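Local coordinates for protein glutamate racemase (Bacillus anthracis, PDB 2DWU) that belongs to the Asp/Glu/hydantoin racemase family, a two-subunit alpha/beta enzyme whose chain carries two parallel beta-sheets and a bound D-glutamic acid, at residues G98-G103 against S127-K132; V110-K115 against D180-I185; K236-T241 against Q259-C264. One frame throughout, in Å; residues are numbered along the deposited sequence.

Interaction 1: residues G98-G103 against S127-K132. With GOL (glycerol), chain J.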
loop_
_atom_site.group_PDB
_atom_site.type_symbol
_atom_site.label_atom_id
_atom_site.label_comp_id
_atom_site.label_asym_id
_atom_site.label_seq_id
_atom_site.Cartn_x
_atom_site.Cartn_y
_atom_site.Cartn_z
ATOM N N GLY B 98 -0.642 1.857 13.246
ATOM C CA GLY B 98 -0.699 0.538 13.856
ATOM C C GLY B 98 -0.491 -0.497 12.763
ATOM O O GLY B 98 -0.561 -0.185 11.560
ATOM N N VAL B 99 -0.286 -1.738 13.172
ATOM C CA VAL B 99 -0.021 -2.806 12.203
ATOM C C VAL B 99 -1.262 -3.536 11.701
ATOM O O VAL B 99 -1.173 -4.320 10.749
ATOM C CB VAL B 99 0.967 -3.870 12.771
ATOM C CG1 VAL B 99 2.381 -3.309 12.762
ATOM C CG2 VAL B 99 0.604 -4.274 14.205
ATOM N N ILE B 100 -2.406 -3.261 12.312
ATOM C CA ILE B 100 -3.653 -3.948 11.930
ATOM C C ILE B 100 -4.312 -3.397 10.662
ATOM O O ILE B 100 -4.542 -4.161 9.721
ATOM C CB ILE B 100 -4.648 -3.932 13.119
ATOM C CG1 ILE B 100 -4.048 -4.749 14.270
ATOM C CG2 ILE B 100 -6.054 -4.468 12.691
ATOM C CD1 ILE B 100 -4.908 -4.805 15.512
ATOM N N HIS B 101 -4.568 -2.091 10.611
ATOM C CA HIS B 101 -5.221 -1.510 9.452
ATOM C C HIS B 101 -4.454 -1.678 8.144
ATOM O O HIS B 101 -5.063 -1.932 7.098
ATOM C CB HIS B 101 -5.570 -0.042 9.728
ATOM C CG HIS B 101 -6.643 0.119 10.763
ATOM N ND1 HIS B 101 -6.398 -0.011 12.113
ATOM C CD2 HIS B 101 -7.974 0.346 10.641
ATOM C CE1 HIS B 101 -7.534 0.129 12.782
ATOM N NE2 HIS B 101 -8.506 0.348 11.911
ATOM N N PRO B 102 -3.118 -1.551 8.165
ATOM C CA PRO B 102 -2.388 -1.733 6.906
ATOM C C PRO B 102 -2.575 -3.152 6.375
ATOM O O PRO B 102 -2.684 -3.348 5.159
ATOM C CB PRO B 102 -0.919 -1.457 7.293
ATOM C CG PRO B 102 -1.064 -0.441 8.366
ATOM C CD PRO B 102 -2.241 -1.004 9.214
ATOM N N GLY B 103 -2.633 -4.134 7.279
ATOM C CA GLY B 103 -2.827 -5.527 6.875
ATOM C C GLY B 103 -4.226 -5.742 6.287
ATOM O O GLY B 103 -4.381 -6.430 5.277
ATOM N N SER B 127 -10.248 -8.904 20.342
ATOM C CA SER B 127 -10.603 -7.488 20.174
ATOM C C SER B 127 -11.533 -7.300 18.974
ATOM O O SER B 127 -12.259 -6.316 18.909
ATOM C CB SER B 127 -9.342 -6.660 19.918
ATOM O OG SER B 127 -8.888 -6.825 18.585
ATOM N N ASN B 128 -11.468 -8.262 18.052
ATOM C CA ASN B 128 -12.195 -8.274 16.791
ATOM C C ASN B 128 -11.840 -7.068 15.925
ATOM O O ASN B 128 -12.599 -6.681 15.041
ATOM C CB ASN B 128 -13.713 -8.330 17.001
ATOM C CG ASN B 128 -14.413 -9.005 15.823
ATOM O OD1 ASN B 128 -13.905 -9.993 15.267
ATOM N ND2 ASN B 128 -15.575 -8.487 15.445
ATOM N N MET B 129 -10.674 -6.468 16.167
ATOM C CA MET B 129 -10.297 -5.287 15.392
ATOM C C MET B 129 -10.115 -5.570 13.904
ATOM O O MET B 129 -10.390 -4.700 13.072
ATOM C CB MET B 129 -9.024 -4.629 15.952
ATOM C CG MET B 129 -8.635 -3.367 15.183
ATOM S SD MET B 129 -7.324 -2.387 15.937
ATOM C CE MET B 129 -8.176 -1.916 17.376
ATOM N N TYR B 130 -9.642 -6.766 13.555
ATOM C CA TYR B 130 -9.470 -7.080 12.144
ATOM C C TYR B 130 -10.798 -7.105 11.420
ATOM O O TYR B 130 -10.920 -6.489 10.369
ATOM C CB TYR B 130 -8.727 -8.398 11.949
ATOM C CG TYR B 130 -7.228 -8.196 11.926
ATOM C CD1 TYR B 130 -6.607 -7.668 10.802
ATOM C CD2 TYR B 130 -6.445 -8.517 13.040
ATOM C CE1 TYR B 130 -5.201 -7.461 10.780
ATOM C CE2 TYR B 130 -5.074 -8.316 13.028
ATOM C CZ TYR B 130 -4.460 -7.796 11.916
ATOM O OH TYR B 130 -3.093 -7.602 11.958
ATOM N N GLU B 131 -11.803 -7.790 11.976
ATOM C CA GLU B 131 -13.108 -7.818 11.322
ATOM C C GLU B 131 -13.679 -6.404 11.257
ATOM O O GLU B 131 -14.225 -6.005 10.213
ATOM C CB GLU B 131 -14.083 -8.732 12.076
ATOM C CG GLU B 131 -15.396 -8.883 11.311
ATOM C CD GLU B 131 -16.331 -9.918 11.900
ATOM O OE1 GLU B 131 -16.978 -10.634 11.108
ATOM O OE2 GLU B 131 -16.432 -10.016 13.134
ATOM N N LYS B 132 -13.549 -5.641 12.339
ATOM C CA LYS B 132 -14.077 -4.284 12.335
ATOM C C LYS B 132 -13.374 -3.404 11.306
ATOM O O LYS B 132 -14.025 -2.639 10.606
ATOM C CB LYS B 132 -13.982 -3.662 13.720
ATOM C CG LYS B 132 -14.911 -4.372 14.702
ATOM C CD LYS B 132 -15.056 -3.626 15.983
ATOM C CE LYS B 132 -13.793 -3.607 16.787
ATOM N NZ LYS B 132 -13.987 -2.729 18.000
HETATM C C1 GOL J . -12.371 0.540 13.124
HETATM O O1 GOL J . -11.368 0.250 12.151
HETATM C C2 GOL J . -11.975 -0.050 14.474
HETATM O O2 GOL J . -10.712 0.489 14.883
HETATM C C3 GOL J . -13.063 0.281 15.504
HETATM O O3 GOL J . -12.715 -0.260 16.787
HETATM O O HOH W 1 -1.976 -6.698 9.809
#
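Ile100 lies against the Tyr130 ring where two helices of this alpha/beta fold, 100-110 and 129-137, start close together. Here the packing is tight. CG2 of Ile100 sits over the middle of one ring face, 3.6 Å from the centroid and only 10° off the ring normal, a CH-pi contact. That methyl gets there because it stands anti to the backbone N, while CG1 (chi1 -64°) lies against CZ and OH of the tyrosine. At the tip of Ile100, CD1 meets Met129 SD at 3.4 Å in the modelled conformer of Met129, one of two, the side chains crossing at about a right angle. Ala82 of helix 78-91 packs on the same isoleucine; Ile100 and Tyr130 are both buried.

The other half is looser. In that same conformer Met129 SD stands obliquely to the His101 ring, 4.0 Å from CE1, and beyond it a glycerol, probably from the crystallisation liquor, spans the two segments. His101 NE2 donates to glycerol O1 in the plane of the imidazole, with an N-H...O angle of 160°; Lys132 NZ, on a chain bent at chi3, holds O3 at the other end. Gln224 of the second subunit also packs on His101.

Back on the buried side, one water lies at the edge of the phenol in its plane, giving a hydrogen to Val99 O (2.7 Å) and standing 2.6 Å from Tyr130 OH.

Interaction 2: residues V110-K115 against D180-I185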
loop_
_atom_site.group_PDB
_atom_site.type_symbol
_atom_site.label_atom_id
_atom_site.label_comp_id
_atom_site.label_asym_id
_atom_site.label_seq_id
_atom_site.Cartn_x
_atom_site.Cartn_y
_atom_site.Cartn_z
ATOM N N VAL B 110 -5.713 -7.689 -2.316
ATOM C CA VAL B 110 -5.376 -8.959 -2.939
ATOM C C VAL B 110 -6.480 -10.002 -3.036
ATOM O O VAL B 110 -6.360 -10.923 -3.852
ATOM C CB VAL B 110 -4.141 -9.635 -2.262
ATOM C CG1 VAL B 110 -2.989 -8.679 -2.239
ATOM C CG2 VAL B 110 -4.472 -10.107 -0.867
ATOM N N THR B 111 -7.540 -9.864 -2.249
ATOM C CA THR B 111 -8.596 -10.879 -2.302
ATOM C C THR B 111 -9.374 -10.780 -3.597
ATOM O O THR B 111 -9.597 -9.690 -4.132
ATOM C CB THR B 111 -9.581 -10.774 -1.090
ATOM O OG1 THR B 111 -10.496 -11.889 -1.085
ATOM C CG2 THR B 111 -10.374 -9.483 -1.144
ATOM N N LYS B 112 -9.744 -11.946 -4.112
ATOM C CA LYS B 112 -10.543 -12.013 -5.320
ATOM C C LYS B 112 -11.962 -12.444 -4.929
ATOM O O LYS B 112 -12.927 -12.027 -5.568
ATOM C CB LYS B 112 -9.952 -13.020 -6.310
ATOM C CG LYS B 112 -8.575 -12.640 -6.864
ATOM C CD LYS B 112 -8.161 -13.612 -7.972
ATOM C CE LYS B 112 -6.777 -13.289 -8.531
ATOM N NZ LYS B 112 -5.702 -13.398 -7.487
ATOM N N LYS B 113 -12.065 -13.259 -3.879
ATOM C CA LYS B 113 -13.351 -13.794 -3.391
ATOM C C LYS B 113 -14.011 -13.022 -2.253
ATOM O O LYS B 113 -15.185 -13.254 -1.930
ATOM C CB LYS B 113 -13.163 -15.245 -2.918
ATOM C CG LYS B 113 -12.465 -16.160 -3.921
ATOM C CD LYS B 113 -12.368 -17.592 -3.435
ATOM C CE LYS B 113 -13.714 -18.298 -3.513
ATOM N NZ LYS B 113 -13.568 -19.761 -3.212
ATOM N N GLY B 114 -13.250 -12.127 -1.630
ATOM C CA GLY B 114 -13.751 -11.381 -0.497
ATOM C C GLY B 114 -13.867 -12.245 0.748
ATOM O O GLY B 114 -14.722 -11.999 1.563
ATOM N N LYS B 115 -12.994 -13.235 0.881
ATOM C CA LYS B 115 -13.008 -14.158 2.021
ATOM C C LYS B 115 -11.600 -14.137 2.574
ATOM O O LYS B 115 -10.681 -14.655 1.950
ATOM C CB LYS B 115 -13.394 -15.557 1.532
ATOM C CG LYS B 115 -14.885 -15.625 1.109
ATOM C CD LYS B 115 -15.281 -16.996 0.564
ATOM C CE LYS B 115 -16.836 -17.196 0.653
ATOM N NZ LYS B 115 -17.636 -16.565 -0.408
ATOM N N ASP B 180 -13.272 -21.400 3.650
ATOM C CA ASP B 180 -13.042 -20.926 2.312
ATOM C C ASP B 180 -12.461 -19.506 2.402
ATOM O O ASP B 180 -13.179 -18.544 2.707
ATOM C CB ASP B 180 -14.384 -20.913 1.571
ATOM C CG ASP B 180 -14.277 -20.444 0.137
ATOM O OD1 ASP B 180 -13.156 -20.207 -0.374
ATOM O OD2 ASP B 180 -15.353 -20.324 -0.507
ATOM N N ILE B 181 -11.145 -19.401 2.227
ATOM C CA ILE B 181 -10.480 -18.087 2.204
ATOM C C ILE B 181 -9.482 -18.075 1.058
ATOM O O ILE B 181 -9.040 -19.132 0.610
ATOM C CB ILE B 181 -9.677 -17.795 3.513
ATOM C CG1 ILE B 181 -8.577 -18.850 3.720
ATOM C CG2 ILE B 181 -10.602 -17.725 4.693
ATOM C CD1 ILE B 181 -7.605 -18.429 4.845
ATOM N N ASP B 182 -9.135 -16.896 0.547
ATOM C CA ASP B 182 -8.110 -16.837 -0.482
ATOM C C ASP B 182 -7.000 -15.871 -0.057
ATOM O O ASP B 182 -6.069 -15.626 -0.811
ATOM C CB ASP B 182 -8.688 -16.437 -1.863
ATOM C CG ASP B 182 -9.198 -14.997 -1.927
ATOM O OD1 ASP B 182 -9.155 -14.261 -0.915
ATOM O OD2 ASP B 182 -9.655 -14.614 -3.035
ATOM N N THR B 183 -7.107 -15.361 1.167
ATOM C CA THR B 183 -6.147 -14.396 1.709
ATOM C C THR B 183 -5.990 -14.658 3.212
ATOM O O THR B 183 -6.967 -14.967 3.878
ATOM C CB THR B 183 -6.713 -12.961 1.485
ATOM O OG1 THR B 183 -6.928 -12.753 0.078
ATOM C CG2 THR B 183 -5.746 -11.890 2.030
ATOM N N LEU B 184 -4.769 -14.555 3.748
ATOM C CA LEU B 184 -4.541 -14.767 5.177
ATOM C C LEU B 184 -3.636 -13.653 5.689
ATOM O O LEU B 184 -2.537 -13.459 5.167
ATOM C CB LEU B 184 -3.839 -16.113 5.444
ATOM C CG LEU B 184 -3.430 -16.247 6.925
ATOM C CD1 LEU B 184 -4.654 -16.555 7.745
ATOM C CD2 LEU B 184 -2.359 -17.330 7.095
ATOM N N ILE B 185 -4.106 -12.927 6.692
ATOM C CA ILE B 185 -3.302 -11.873 7.295
ATOM C C ILE B 185 -2.506 -12.444 8.467
ATOM O O ILE B 185 -3.080 -13.071 9.377
ATOM C CB ILE B 185 -4.191 -10.734 7.815
ATOM C CG1 ILE B 185 -4.974 -10.106 6.651
ATOM C CG2 ILE B 185 -3.303 -9.671 8.550
ATOM C CD1 ILE B 185 -6.073 -9.124 7.113
HETATM O O HOH W 2 -5.816 -13.464 -2.919
#
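Asp182 gathers most of the hydrogen bonds to residues 110-115, both carboxylate oxygens taking two donors. OD1 accepts from Thr111 OG1 at 2.7 Å through its syn lone pair, and from Thr183 OG1, which comes from above the carboxylate plane. Lys112 N and Lys113 N each donate to Asp182 OD2 at 2.9 Å, from opposite faces of that plane. With chi1 at 68°, CG of Asp182 lies between its own backbone N and carbonyl carbon, and the four donors fix the rotation of the carboxylate. Thr111 OG1 also accepts from Gly114 N at 2.8 Å, an ST motif that ties the turn to itself.

Between backbones, Asp182 N donates to Lys115 O at 3.1 Å, just where strands 115-120 and 183-187 come together as neighbours in the four-stranded parallel sheet; Thr183 carries the pairing on to Gly117. A water bridges Val110 O and Asp182 O at the end of helix 100-110.

The salt bridge lies farther out: in the modelled one of two conformers of Lys113, NZ meets Asp180 OD1 at 2.9 Å on the syn side, with a weak second bond to OD2. Lys115 brings its CD to 3.5 Å from Asp180 OD2 as the two side chains cross.

Between apolar groups, Val110 CG2 meets Thr183 CG2 at 3.6 Å, with Ile209 of strand 207-210 packing on both residues.

Interaction 3: residues K236-T241 against Q259-C264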
loop_
_atom_site.group_PDB
_atom_site.type_symbol
_atom_site.label_atom_id
_atom_site.label_comp_id
_atom_site.label_asym_id
_atom_site.label_seq_id
_atom_site.Cartn_x
_atom_site.Cartn_y
_atom_site.Cartn_z
ATOM N N LYS B 236 21.083 6.226 11.344
ATOM C CA LYS B 236 21.425 5.181 12.290
ATOM C C LYS B 236 20.189 4.915 13.124
ATOM O O LYS B 236 19.374 5.818 13.354
ATOM C CB LYS B 236 22.584 5.608 13.187
ATOM C CG LYS B 236 23.904 5.543 12.469
ATOM C CD LYS B 236 25.041 5.573 13.461
ATOM C CE LYS B 236 26.361 5.706 12.747
ATOM N NZ LYS B 236 27.490 5.858 13.706
ATOM N N HIS B 237 20.056 3.672 13.585
ATOM C CA HIS B 237 18.889 3.270 14.371
ATOM C C HIS B 237 19.295 2.879 15.777
ATOM O O HIS B 237 20.426 2.394 15.975
ATOM C CB HIS B 237 18.250 2.073 13.672
ATOM C CG HIS B 237 18.041 2.321 12.223
ATOM N ND1 HIS B 237 17.250 3.351 11.768
ATOM C CD2 HIS B 237 18.624 1.778 11.133
ATOM C CE1 HIS B 237 17.358 3.432 10.456
ATOM N NE2 HIS B 237 18.188 2.488 10.044
ATOM N N ARG B 238 18.384 3.071 16.727
ATOM C CA ARG B 238 18.645 2.724 18.123
ATOM C C ARG B 238 17.561 1.779 18.608
ATOM O O ARG B 238 16.359 2.006 18.339
ATOM C CB ARG B 238 18.617 3.969 19.019
ATOM C CG ARG B 238 19.690 5.015 18.747
ATOM C CD ARG B 238 21.060 4.552 19.191
ATOM N NE ARG B 238 21.156 4.236 20.628
ATOM C CZ ARG B 238 21.200 5.120 21.624
ATOM N NH1 ARG B 238 21.154 6.431 21.383
ATOM N NH2 ARG B 238 21.315 4.687 22.877
ATOM N N PHE B 239 17.974 0.755 19.350
ATOM C CA PHE B 239 17.016 -0.213 19.892
ATOM C C PHE B 239 17.153 -0.261 21.410
ATOM O O PHE B 239 18.268 -0.177 21.952
ATOM C CB PHE B 239 17.267 -1.595 19.295
ATOM C CG PHE B 239 17.024 -1.655 17.819
ATOM C CD1 PHE B 239 15.809 -2.131 17.325
ATOM C CD2 PHE B 239 17.992 -1.208 16.925
ATOM C CE1 PHE B 239 15.561 -2.161 15.953
ATOM C CE2 PHE B 239 17.756 -1.229 15.538
ATOM C CZ PHE B 239 16.524 -1.712 15.056
ATOM N N PHE B 240 16.020 -0.367 22.093
ATOM C CA PHE B 240 15.987 -0.407 23.547
ATOM C C PHE B 240 15.111 -1.567 24.007
ATOM O O PHE B 240 14.115 -1.893 23.354
ATOM C CB PHE B 240 15.415 0.907 24.075
ATOM C CG PHE B 240 16.235 2.111 23.725
ATOM C CD1 PHE B 240 17.341 2.462 24.500
ATOM C CD2 PHE B 240 15.915 2.886 22.618
ATOM C CE1 PHE B 240 18.120 3.574 24.174
ATOM C CE2 PHE B 240 16.694 4.003 22.278
ATOM C CZ PHE B 240 17.801 4.341 23.068
ATOM N N THR B 241 15.476 -2.183 25.127
ATOM C CA THR B 241 14.690 -3.308 25.642
ATOM C C THR B 241 14.606 -3.253 27.152
ATOM O O THR B 241 15.504 -2.722 27.828
ATOM C CB THR B 241 15.309 -4.656 25.249
ATOM O OG1 THR B 241 14.512 -5.719 25.792
ATOM C CG2 THR B 241 16.724 -4.789 25.816
ATOM N N GLN B 259 24.454 -7.235 13.495
ATOM C CA GLN B 259 24.348 -6.706 14.850
ATOM C C GLN B 259 23.784 -5.300 14.893
ATOM O O GLN B 259 24.030 -4.489 14.000
ATOM C CB GLN B 259 25.713 -6.719 15.540
ATOM C CG GLN B 259 26.459 -8.042 15.384
ATOM C CD GLN B 259 27.653 -8.148 16.319
ATOM O OE1 GLN B 259 28.396 -7.185 16.508
ATOM N NE2 GLN B 259 27.847 -9.328 16.901
ATOM N N ILE B 260 23.036 -5.012 15.952
ATOM C CA ILE B 260 22.429 -3.698 16.115
ATOM C C ILE B 260 22.785 -3.062 17.459
ATOM O O ILE B 260 23.321 -3.725 18.349
ATOM C CB ILE B 260 20.881 -3.793 16.029
ATOM C CG1 ILE B 260 20.377 -4.874 16.991
ATOM C CG2 ILE B 260 20.442 -4.106 14.618
ATOM C CD1 ILE B 260 18.857 -4.918 17.100
ATOM N N SER B 261 22.486 -1.772 17.593
ATOM C CA SER B 261 22.747 -1.050 18.833
ATOM C C SER B 261 21.602 -1.306 19.805
ATOM O O SER B 261 20.463 -0.913 19.540
ATOM C CB SER B 261 22.852 0.457 18.566
ATOM O OG SER B 261 22.824 1.185 19.782
ATOM N N VAL B 262 21.899 -1.958 20.926
ATOM C CA VAL B 262 20.869 -2.246 21.926
ATOM C C VAL B 262 21.227 -1.744 23.322
ATOM O O VAL B 262 22.347 -1.966 23.806
ATOM C CB VAL B 262 20.571 -3.757 22.051
ATOM C CG1 VAL B 262 19.354 -3.952 22.960
ATOM C CG2 VAL B 262 20.293 -4.363 20.681
ATOM N N ASP B 263 20.284 -1.063 23.956
ATOM C CA ASP B 263 20.483 -0.541 25.308
ATOM C C ASP B 263 19.316 -0.931 26.211
ATOM O O ASP B 263 18.208 -1.197 25.731
ATOM C CB ASP B 263 20.633 0.982 25.286
ATOM C CG ASP B 263 22.007 1.420 24.806
ATOM O OD1 ASP B 263 22.122 1.896 23.671
ATOM O OD2 ASP B 263 22.981 1.272 25.581
ATOM N N CYS B 264 19.577 -0.956 27.517
ATOM C CA CYS B 264 18.566 -1.318 28.512
ATOM C C CYS B 264 17.757 -0.097 28.928
ATOM O O CYS B 264 18.239 1.042 28.878
ATOM C CB CYS B 264 19.236 -1.929 29.746
ATOM S SG CYS B 264 20.384 -0.793 30.556
HETATM O O HOH W 3 21.193 -0.287 15.381
HETATM O O HOH W 4 20.676 1.630 21.544
#
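Chi1 of Ile260, 52°, sets CG1 between the backbone N and the carbonyl carbon, and an extended chi2 (173°) sends CD1 over one face of the Phe239 ring. The methyl stands 3.9 Å from the centroid, displaced toward the rim, in a CH-pi contact. Helix 245-256 connects parallel strands 238-241 and 262-264 in a beta-alpha-beta unit; Phe239 is on the first strand, Ile260 just ahead of the second, which is outermost in the six-stranded sheet within this chain. Ala252 of that helix packs on Ile260, and strand 238-241 is hydrogen-bonded along its other edge to strand 35-39. The two strands end at Thr241 and Cys264, directly before Thr242, Val265 and Asp266 of the potassium site.

The strands pair in parallel register, Phe239 with Val262, Phe240 with Asp263 and Thr241 with Cys264. Phe239 N donates to Ser261 O, Asp263 N to Phe239 O and Thr241 N to Asp263 O, all at 3.0 Å. CA-H...O contacts fill in between, the shortest from Phe240 CA to Asp263 O at 3.2 Å.

On the sheet face that carries Phe240 and Asp263 the contact turns polar. Arg238 bends at chi2 and chi3, and its guanidinium lies with one face on Phe240 CZ. NH2 forms a salt bridge with Asp263 OD1 at 3.0 Å, nearly in the guanidinium plane but from above the carboxylate plane; the two flat groups stand 81° apart. Asp263 CB rests against Phe240 CD1, 3.7 Å away. A single water ties this group together, accepting from Arg238 NE at 2.8 Å and hydrogen-bonded to Asp263 OD1 at 2.6 Å.

Interactions 1 and 2 adjoin, their centres about 15 Å apart, and share helix 100-110: its start packs in interaction 1, its end leads into the turn of interaction 2. Tyr130 CE1 of the first touches Ile185 CG2 of the second at 3.7 Å. Interaction 3 lies on the opposite side of the chain's centre, about 28 Å from interaction 1 and about 37 Å from interaction 2 between centres. The chemistry follows place. The buried helix contact relies on apolar and CH-pi packing without a direct hydrogen bond. The other two are partly buried: interaction 2 has one carboxylate, Asp182, bonded to the loop and a separate salt bridge at Asp180, while interaction 3 adds its salt bridge to strand pairing.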